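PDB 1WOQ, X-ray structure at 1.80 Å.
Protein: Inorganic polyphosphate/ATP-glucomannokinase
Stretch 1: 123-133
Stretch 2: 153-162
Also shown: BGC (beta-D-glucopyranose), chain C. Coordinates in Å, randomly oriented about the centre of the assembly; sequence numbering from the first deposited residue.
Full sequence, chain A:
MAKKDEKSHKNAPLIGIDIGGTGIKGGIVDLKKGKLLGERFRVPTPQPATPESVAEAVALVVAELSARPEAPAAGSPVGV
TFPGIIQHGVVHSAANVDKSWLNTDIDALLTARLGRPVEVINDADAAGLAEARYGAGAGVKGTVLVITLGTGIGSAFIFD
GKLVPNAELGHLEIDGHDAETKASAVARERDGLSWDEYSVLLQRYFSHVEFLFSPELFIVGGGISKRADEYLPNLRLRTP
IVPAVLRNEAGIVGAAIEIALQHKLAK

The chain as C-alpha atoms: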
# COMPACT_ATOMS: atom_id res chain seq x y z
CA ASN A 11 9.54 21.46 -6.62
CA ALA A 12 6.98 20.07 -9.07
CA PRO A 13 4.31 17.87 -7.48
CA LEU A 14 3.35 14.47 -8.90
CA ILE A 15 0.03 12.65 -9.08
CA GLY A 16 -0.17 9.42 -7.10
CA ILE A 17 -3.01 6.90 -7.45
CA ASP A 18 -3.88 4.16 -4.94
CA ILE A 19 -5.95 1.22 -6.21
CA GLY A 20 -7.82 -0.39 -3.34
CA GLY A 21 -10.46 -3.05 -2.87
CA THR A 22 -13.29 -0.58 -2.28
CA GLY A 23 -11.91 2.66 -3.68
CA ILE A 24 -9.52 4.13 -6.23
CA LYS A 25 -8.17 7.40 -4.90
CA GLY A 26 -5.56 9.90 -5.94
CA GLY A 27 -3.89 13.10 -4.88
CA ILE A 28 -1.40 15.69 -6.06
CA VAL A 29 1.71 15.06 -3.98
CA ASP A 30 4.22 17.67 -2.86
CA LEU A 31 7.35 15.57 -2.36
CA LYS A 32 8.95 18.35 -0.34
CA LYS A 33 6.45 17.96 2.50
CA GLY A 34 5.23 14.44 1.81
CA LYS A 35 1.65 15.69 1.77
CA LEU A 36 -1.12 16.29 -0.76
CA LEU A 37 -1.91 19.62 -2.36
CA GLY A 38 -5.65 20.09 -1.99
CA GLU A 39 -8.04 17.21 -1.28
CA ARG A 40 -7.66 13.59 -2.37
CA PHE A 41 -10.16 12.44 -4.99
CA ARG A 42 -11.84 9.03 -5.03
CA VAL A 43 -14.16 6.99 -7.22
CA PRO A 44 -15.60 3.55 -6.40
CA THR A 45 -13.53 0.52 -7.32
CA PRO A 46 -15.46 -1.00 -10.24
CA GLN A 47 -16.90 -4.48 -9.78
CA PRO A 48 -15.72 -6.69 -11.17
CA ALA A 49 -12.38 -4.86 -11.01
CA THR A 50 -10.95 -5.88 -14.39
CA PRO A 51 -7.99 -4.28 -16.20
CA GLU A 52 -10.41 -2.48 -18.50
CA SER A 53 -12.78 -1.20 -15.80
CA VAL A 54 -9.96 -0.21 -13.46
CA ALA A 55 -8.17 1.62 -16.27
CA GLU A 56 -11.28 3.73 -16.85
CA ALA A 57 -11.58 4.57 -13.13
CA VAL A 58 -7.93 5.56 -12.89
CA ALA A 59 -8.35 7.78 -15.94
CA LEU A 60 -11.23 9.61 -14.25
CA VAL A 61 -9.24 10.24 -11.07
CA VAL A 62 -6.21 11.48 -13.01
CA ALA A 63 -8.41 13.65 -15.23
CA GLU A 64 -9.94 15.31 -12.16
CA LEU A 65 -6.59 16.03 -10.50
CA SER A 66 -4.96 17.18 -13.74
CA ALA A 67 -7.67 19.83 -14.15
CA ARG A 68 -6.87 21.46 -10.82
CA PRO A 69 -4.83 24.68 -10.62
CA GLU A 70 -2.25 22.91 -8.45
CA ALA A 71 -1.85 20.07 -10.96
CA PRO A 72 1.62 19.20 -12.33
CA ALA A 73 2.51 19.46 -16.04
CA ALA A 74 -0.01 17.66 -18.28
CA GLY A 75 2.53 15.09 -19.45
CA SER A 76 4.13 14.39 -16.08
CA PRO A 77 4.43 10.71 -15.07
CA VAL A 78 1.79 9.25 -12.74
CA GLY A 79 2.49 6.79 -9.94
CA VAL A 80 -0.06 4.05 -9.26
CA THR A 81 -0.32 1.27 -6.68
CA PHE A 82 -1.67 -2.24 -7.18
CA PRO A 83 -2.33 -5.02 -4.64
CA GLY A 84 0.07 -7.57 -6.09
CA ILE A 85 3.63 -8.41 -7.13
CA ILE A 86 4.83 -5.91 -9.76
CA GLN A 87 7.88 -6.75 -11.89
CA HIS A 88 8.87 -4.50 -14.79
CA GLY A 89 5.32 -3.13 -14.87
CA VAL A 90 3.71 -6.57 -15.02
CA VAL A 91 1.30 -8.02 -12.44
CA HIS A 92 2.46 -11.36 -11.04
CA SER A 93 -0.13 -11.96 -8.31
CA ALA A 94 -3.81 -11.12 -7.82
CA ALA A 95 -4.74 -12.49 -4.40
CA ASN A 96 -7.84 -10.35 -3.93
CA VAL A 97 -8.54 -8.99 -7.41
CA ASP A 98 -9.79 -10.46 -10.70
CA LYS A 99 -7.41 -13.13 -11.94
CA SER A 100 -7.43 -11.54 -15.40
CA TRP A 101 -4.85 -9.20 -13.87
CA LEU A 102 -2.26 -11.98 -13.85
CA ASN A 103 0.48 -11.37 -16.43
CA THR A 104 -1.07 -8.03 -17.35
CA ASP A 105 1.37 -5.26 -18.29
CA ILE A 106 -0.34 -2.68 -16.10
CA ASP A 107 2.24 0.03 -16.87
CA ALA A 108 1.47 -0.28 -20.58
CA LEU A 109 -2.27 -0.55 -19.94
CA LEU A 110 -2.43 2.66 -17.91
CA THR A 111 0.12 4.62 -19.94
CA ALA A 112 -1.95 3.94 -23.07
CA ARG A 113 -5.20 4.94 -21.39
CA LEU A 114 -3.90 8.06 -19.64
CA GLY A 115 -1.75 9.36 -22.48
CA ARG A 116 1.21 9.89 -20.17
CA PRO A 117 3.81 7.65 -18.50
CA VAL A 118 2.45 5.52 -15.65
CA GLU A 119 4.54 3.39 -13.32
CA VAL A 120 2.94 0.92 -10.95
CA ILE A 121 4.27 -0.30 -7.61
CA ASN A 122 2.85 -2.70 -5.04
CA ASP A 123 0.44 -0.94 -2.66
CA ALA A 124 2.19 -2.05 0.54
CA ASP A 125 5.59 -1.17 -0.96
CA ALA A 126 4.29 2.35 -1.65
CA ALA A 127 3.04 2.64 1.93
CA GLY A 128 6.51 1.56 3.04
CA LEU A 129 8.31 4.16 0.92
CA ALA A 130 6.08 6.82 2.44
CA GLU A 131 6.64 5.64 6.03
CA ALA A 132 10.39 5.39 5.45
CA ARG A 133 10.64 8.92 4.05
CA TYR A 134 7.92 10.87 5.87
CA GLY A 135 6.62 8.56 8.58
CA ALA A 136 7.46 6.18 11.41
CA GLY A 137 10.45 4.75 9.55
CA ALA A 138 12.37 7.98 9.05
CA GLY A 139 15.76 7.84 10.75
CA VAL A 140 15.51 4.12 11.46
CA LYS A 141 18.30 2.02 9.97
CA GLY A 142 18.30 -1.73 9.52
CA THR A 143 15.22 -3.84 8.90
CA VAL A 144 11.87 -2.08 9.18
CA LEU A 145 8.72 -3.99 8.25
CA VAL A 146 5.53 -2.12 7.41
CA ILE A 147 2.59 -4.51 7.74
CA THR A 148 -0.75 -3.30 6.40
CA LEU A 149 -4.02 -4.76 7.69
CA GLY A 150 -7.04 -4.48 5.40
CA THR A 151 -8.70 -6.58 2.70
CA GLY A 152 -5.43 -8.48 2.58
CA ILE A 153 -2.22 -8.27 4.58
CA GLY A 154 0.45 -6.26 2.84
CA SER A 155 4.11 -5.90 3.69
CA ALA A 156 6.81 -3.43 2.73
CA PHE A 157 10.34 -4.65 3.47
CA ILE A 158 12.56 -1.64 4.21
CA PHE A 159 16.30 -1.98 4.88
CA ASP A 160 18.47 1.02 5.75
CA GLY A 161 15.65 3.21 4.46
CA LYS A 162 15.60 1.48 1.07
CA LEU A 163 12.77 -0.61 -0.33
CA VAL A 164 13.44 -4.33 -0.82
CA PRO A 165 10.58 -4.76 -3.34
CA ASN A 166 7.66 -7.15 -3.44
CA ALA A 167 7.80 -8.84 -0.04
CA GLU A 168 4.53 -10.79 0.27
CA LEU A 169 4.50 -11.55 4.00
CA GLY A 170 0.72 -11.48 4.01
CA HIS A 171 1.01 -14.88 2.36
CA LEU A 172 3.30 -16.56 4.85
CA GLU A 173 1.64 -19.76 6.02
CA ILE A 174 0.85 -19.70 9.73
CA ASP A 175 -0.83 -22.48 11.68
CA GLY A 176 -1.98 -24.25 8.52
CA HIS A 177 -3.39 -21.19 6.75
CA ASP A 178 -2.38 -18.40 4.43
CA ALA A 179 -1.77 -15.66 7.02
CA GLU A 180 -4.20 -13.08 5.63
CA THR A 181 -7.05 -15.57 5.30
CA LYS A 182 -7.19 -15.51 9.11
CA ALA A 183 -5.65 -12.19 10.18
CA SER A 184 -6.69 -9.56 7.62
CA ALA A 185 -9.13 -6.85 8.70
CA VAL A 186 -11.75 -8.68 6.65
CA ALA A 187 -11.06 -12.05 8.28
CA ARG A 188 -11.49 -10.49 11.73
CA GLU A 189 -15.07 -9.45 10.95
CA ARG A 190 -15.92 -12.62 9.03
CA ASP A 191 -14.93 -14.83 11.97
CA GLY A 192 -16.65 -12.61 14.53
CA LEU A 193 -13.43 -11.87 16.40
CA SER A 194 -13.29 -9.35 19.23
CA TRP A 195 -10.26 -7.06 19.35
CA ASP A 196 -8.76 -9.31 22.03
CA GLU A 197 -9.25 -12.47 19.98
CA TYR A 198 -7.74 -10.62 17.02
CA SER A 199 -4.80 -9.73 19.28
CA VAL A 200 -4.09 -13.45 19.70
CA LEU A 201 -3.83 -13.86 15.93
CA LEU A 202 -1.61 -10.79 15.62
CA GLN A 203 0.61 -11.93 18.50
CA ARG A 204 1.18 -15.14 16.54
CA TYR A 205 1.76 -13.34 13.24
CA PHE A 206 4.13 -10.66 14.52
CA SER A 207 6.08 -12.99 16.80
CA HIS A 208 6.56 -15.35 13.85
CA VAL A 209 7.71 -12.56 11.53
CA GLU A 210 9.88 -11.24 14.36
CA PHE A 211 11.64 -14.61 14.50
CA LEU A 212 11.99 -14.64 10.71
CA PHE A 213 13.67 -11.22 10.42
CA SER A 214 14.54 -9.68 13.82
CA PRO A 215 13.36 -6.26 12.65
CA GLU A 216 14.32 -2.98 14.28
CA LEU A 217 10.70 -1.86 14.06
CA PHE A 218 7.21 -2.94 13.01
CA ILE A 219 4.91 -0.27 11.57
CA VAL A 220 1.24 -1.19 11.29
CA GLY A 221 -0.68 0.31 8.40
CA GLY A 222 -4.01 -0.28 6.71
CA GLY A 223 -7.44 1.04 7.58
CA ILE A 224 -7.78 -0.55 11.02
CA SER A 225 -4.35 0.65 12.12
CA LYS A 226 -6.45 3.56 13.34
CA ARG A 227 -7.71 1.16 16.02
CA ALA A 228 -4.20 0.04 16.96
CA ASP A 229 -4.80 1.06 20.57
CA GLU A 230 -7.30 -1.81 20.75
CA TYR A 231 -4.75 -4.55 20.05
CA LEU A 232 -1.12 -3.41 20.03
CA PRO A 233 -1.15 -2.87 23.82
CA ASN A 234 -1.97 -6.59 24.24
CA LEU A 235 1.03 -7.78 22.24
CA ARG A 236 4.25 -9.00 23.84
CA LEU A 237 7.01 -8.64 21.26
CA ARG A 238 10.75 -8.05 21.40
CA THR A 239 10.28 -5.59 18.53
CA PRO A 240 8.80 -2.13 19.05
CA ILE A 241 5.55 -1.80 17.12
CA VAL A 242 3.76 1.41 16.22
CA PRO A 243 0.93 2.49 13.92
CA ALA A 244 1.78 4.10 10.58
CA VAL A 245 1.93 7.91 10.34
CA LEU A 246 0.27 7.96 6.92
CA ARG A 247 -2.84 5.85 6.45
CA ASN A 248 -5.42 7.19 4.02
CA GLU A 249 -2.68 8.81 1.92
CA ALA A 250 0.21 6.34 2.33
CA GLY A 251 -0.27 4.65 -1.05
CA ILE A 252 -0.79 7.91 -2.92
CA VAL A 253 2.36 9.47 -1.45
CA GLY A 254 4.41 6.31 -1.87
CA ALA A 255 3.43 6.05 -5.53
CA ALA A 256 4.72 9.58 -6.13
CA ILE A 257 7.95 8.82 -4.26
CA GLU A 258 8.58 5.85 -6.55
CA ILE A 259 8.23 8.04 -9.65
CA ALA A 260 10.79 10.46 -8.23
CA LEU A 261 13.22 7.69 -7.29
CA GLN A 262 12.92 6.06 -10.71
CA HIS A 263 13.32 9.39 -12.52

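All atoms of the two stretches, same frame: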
# COMPACT_ATOMS: atom_id res chain seq x y z
N ASP A 123 1.05 -1.86 -3.62
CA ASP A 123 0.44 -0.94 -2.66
C ASP A 123 1.13 -0.88 -1.29
O ASP A 123 1.30 0.20 -0.73
CB ASP A 123 -1.06 -1.26 -2.49
CG ASP A 123 -1.31 -2.65 -1.91
OD1 ASP A 123 -2.36 -2.81 -1.25
OD2 ASP A 123 -0.50 -3.57 -2.13
N ALA A 124 1.52 -2.04 -0.75
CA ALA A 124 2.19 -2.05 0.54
C ALA A 124 3.59 -1.44 0.41
O ALA A 124 4.04 -0.71 1.30
CB ALA A 124 2.29 -3.49 1.08
N ASP A 125 4.26 -1.72 -0.71
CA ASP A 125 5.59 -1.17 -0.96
C ASP A 125 5.52 0.36 -0.97
O ASP A 125 6.40 1.03 -0.43
CB ASP A 125 6.14 -1.65 -2.31
CG ASP A 125 6.68 -3.07 -2.25
OD1 ASP A 125 6.62 -3.71 -1.17
OD2 ASP A 125 7.17 -3.55 -3.30
N ALA A 126 4.47 0.90 -1.59
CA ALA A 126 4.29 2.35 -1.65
C ALA A 126 4.10 2.90 -0.24
O ALA A 126 4.70 3.91 0.13
CB ALA A 126 3.07 2.70 -2.52
N ALA A 127 3.28 2.22 0.55
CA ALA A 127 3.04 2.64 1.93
C ALA A 127 4.37 2.64 2.68
O ALA A 127 4.63 3.52 3.51
CB ALA A 127 2.05 1.71 2.61
N GLY A 128 5.21 1.65 2.39
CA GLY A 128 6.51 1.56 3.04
C GLY A 128 7.43 2.70 2.66
O GLY A 128 8.11 3.28 3.53
N LEU A 129 7.47 3.05 1.38
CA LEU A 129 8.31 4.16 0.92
C LEU A 129 7.91 5.43 1.66
O LEU A 129 8.76 6.20 2.12
CB LEU A 129 8.15 4.38 -0.58
CG LEU A 129 8.75 3.36 -1.55
CD1 LEU A 129 8.31 3.68 -2.98
CD2 LEU A 129 10.26 3.37 -1.44
N ALA A 130 6.60 5.64 1.76
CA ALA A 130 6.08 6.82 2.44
C ALA A 130 6.45 6.84 3.93
O ALA A 130 6.87 7.87 4.44
CB ALA A 130 4.56 6.89 2.28
N GLU A 131 6.30 5.71 4.61
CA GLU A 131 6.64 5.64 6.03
C GLU A 131 8.14 5.82 6.26
O GLU A 131 8.56 6.41 7.25
CB GLU A 131 6.20 4.31 6.65
CG GLU A 131 4.70 4.16 6.85
CD GLU A 131 4.10 5.28 7.69
OE1 GLU A 131 4.59 5.50 8.82
OE2 GLU A 131 3.14 5.92 7.23
N ALA A 132 8.94 5.29 5.34
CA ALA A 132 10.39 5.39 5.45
C ALA A 132 10.89 6.82 5.27
O ALA A 132 11.82 7.27 5.96
CB ALA A 132 11.05 4.48 4.41
N ARG A 133 10.25 7.55 4.36
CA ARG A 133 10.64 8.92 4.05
C ARG A 133 9.97 10.01 4.88
O ARG A 133 10.63 10.97 5.28
CB ARG A 133 10.40 9.18 2.56
CG ARG A 133 10.42 10.65 2.14
CD ARG A 133 11.79 11.28 2.32
NE ARG A 133 11.75 12.71 1.98
CZ ARG A 133 12.81 13.51 1.97
NH1 ARG A 133 12.66 14.79 1.65
NH2 ARG A 133 14.01 13.03 2.27
N ILE A 153 -3.30 -8.72 3.70
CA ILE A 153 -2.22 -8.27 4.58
C ILE A 153 -1.07 -7.93 3.65
O ILE A 153 -0.61 -8.77 2.88
CB ILE A 153 -1.78 -9.36 5.57
CG1 ILE A 153 -2.90 -9.60 6.60
CG2 ILE A 153 -0.48 -8.94 6.28
CD1 ILE A 153 -2.56 -10.61 7.68
N GLY A 154 -0.64 -6.67 3.69
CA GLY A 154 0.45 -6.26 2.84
C GLY A 154 1.71 -6.09 3.66
O GLY A 154 1.65 -6.01 4.89
N SER A 155 2.85 -6.07 2.99
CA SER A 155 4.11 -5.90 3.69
C SER A 155 5.13 -5.18 2.83
O SER A 155 5.34 -5.54 1.67
CB SER A 155 4.69 -7.25 4.11
OG SER A 155 5.02 -8.04 2.98
N ALA A 156 5.76 -4.17 3.41
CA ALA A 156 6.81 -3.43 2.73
C ALA A 156 8.08 -3.75 3.52
O ALA A 156 8.13 -3.53 4.73
CB ALA A 156 6.54 -1.93 2.78
N PHE A 157 9.08 -4.30 2.83
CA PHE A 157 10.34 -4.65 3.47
C PHE A 157 11.31 -3.50 3.23
O PHE A 157 11.73 -3.26 2.09
CB PHE A 157 10.88 -5.95 2.86
CG PHE A 157 11.92 -6.64 3.70
CD1 PHE A 157 11.71 -7.93 4.17
CD2 PHE A 157 13.12 -6.00 4.01
CE1 PHE A 157 12.68 -8.58 4.95
CE2 PHE A 157 14.10 -6.64 4.78
CZ PHE A 157 13.88 -7.93 5.25
N ILE A 158 11.64 -2.78 4.29
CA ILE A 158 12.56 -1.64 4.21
C ILE A 158 13.87 -2.01 4.91
O ILE A 158 13.85 -2.58 6.00
CB ILE A 158 11.97 -0.39 4.92
CG1 ILE A 158 10.58 -0.07 4.37
CG2 ILE A 158 12.90 0.80 4.74
CD1 ILE A 158 10.55 0.26 2.89
N PHE A 159 15.00 -1.71 4.27
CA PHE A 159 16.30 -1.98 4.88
C PHE A 159 17.19 -0.76 4.69
O PHE A 159 17.47 -0.36 3.55
CB PHE A 159 16.98 -3.20 4.26
CG PHE A 159 18.25 -3.59 4.96
CD1 PHE A 159 18.21 -4.09 6.26
CD2 PHE A 159 19.49 -3.40 4.36
CE1 PHE A 159 19.38 -4.40 6.95
CE2 PHE A 159 20.67 -3.70 5.03
CZ PHE A 159 20.61 -4.20 6.33
N ASP A 160 17.63 -0.17 5.79
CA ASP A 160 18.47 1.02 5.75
C ASP A 160 17.76 2.11 4.96
O ASP A 160 18.38 2.85 4.19
CB ASP A 160 19.84 0.72 5.13
CG ASP A 160 20.78 0.02 6.10
OD1 ASP A 160 20.48 -0.03 7.31
OD2 ASP A 160 21.83 -0.48 5.64
N GLY A 161 16.44 2.20 5.14
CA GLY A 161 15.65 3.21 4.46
C GLY A 161 15.36 2.95 2.99
O GLY A 161 14.72 3.78 2.33
N LYS A 162 15.82 1.82 2.47
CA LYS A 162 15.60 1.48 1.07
C LYS A 162 14.58 0.36 0.94
O LYS A 162 14.53 -0.54 1.76
CB LYS A 162 16.91 1.03 0.41
CG LYS A 162 18.06 2.01 0.52
CD LYS A 162 19.24 1.58 -0.36
CE LYS A 162 19.74 0.19 0.00
NZ LYS A 162 20.75 -0.32 -0.97
C2 BGC C . -1.52 -9.00 -1.79
C3 BGC C . -0.42 -7.93 -1.62
C4 BGC C . -1.04 -6.62 -1.10
C5 BGC C . -1.84 -6.90 0.17
C6 BGC C . -2.56 -5.68 0.72
C1 BGC C . -2.26 -9.16 -0.46
O1 BGC C . -3.28 -10.09 -0.59
O2 BGC C . -0.94 -10.23 -2.17
O3 BGC C . 0.23 -7.71 -2.86
O4 BGC C . -0.01 -5.68 -0.83
O5 BGC C . -2.84 -7.91 -0.08
O6 BGC C . -3.37 -5.07 -0.27
O HOH W 1 8.60 -5.16 0.06

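Helix 123-133 packs across strand 153-159, their axes 6.3 Å apart at closest approach and their directions 47° apart; the contact buries 325 Å² and contains no direct hydrogen bond. Small residues permit this closeness, and Ala124, Ala156 and Ile158 cover the most surface. Ala124 points toward the strand and sets its methyl against the backbone, with CB 3.3 Å from Ser155 N and 3.7 Å from Gly154 C. Gly154 has to be bare here: an ideal CB on it would lie 2.8 Å from Ala124 CB, a clash. Two residues further along the strand, Ala156 returns the contact, its CB resting 3.2 Å from Ala124 O and 3.5 Å from Gly128 CA. Gly128 is the matching gap in the helix, since a CB there would come within 2.3 Å of Ala156 CB. Ala124 O also accepts the helical hydrogen bond from Gly128 N (2.9 Å), so its polar need is met beneath the methyl. Farther along, where the helix and strand backbones are less tightly apposed, the longer Ile158 fills the space: CD1 reaches 3.9 Å from Gly128 O, and CG2 meets Ala132 CB at 4.1 Å. Ala132 CB also lies 4.3 Å from Gly161 O, in the type I' turn Phe159-Lys162, where the positive phi of Gly161 suits glycine. Asp125 starts away from the strand, but its carboxylate comes back, and the O of water 1 bridges the stretches, donating to Asp125 OD1 (2.7 Å) and accepting from Phe157 N (2.9 Å). At the start of the helix, Asp123 uses both carboxylate oxygens on the glucose, OD1 accepting from BGC O6 (2.7 Å) and OD2 from BGC O4 (2.5 Å), while Gly154 CA lies 3.6 Å from BGC C5; the sugar thus touches both stretches.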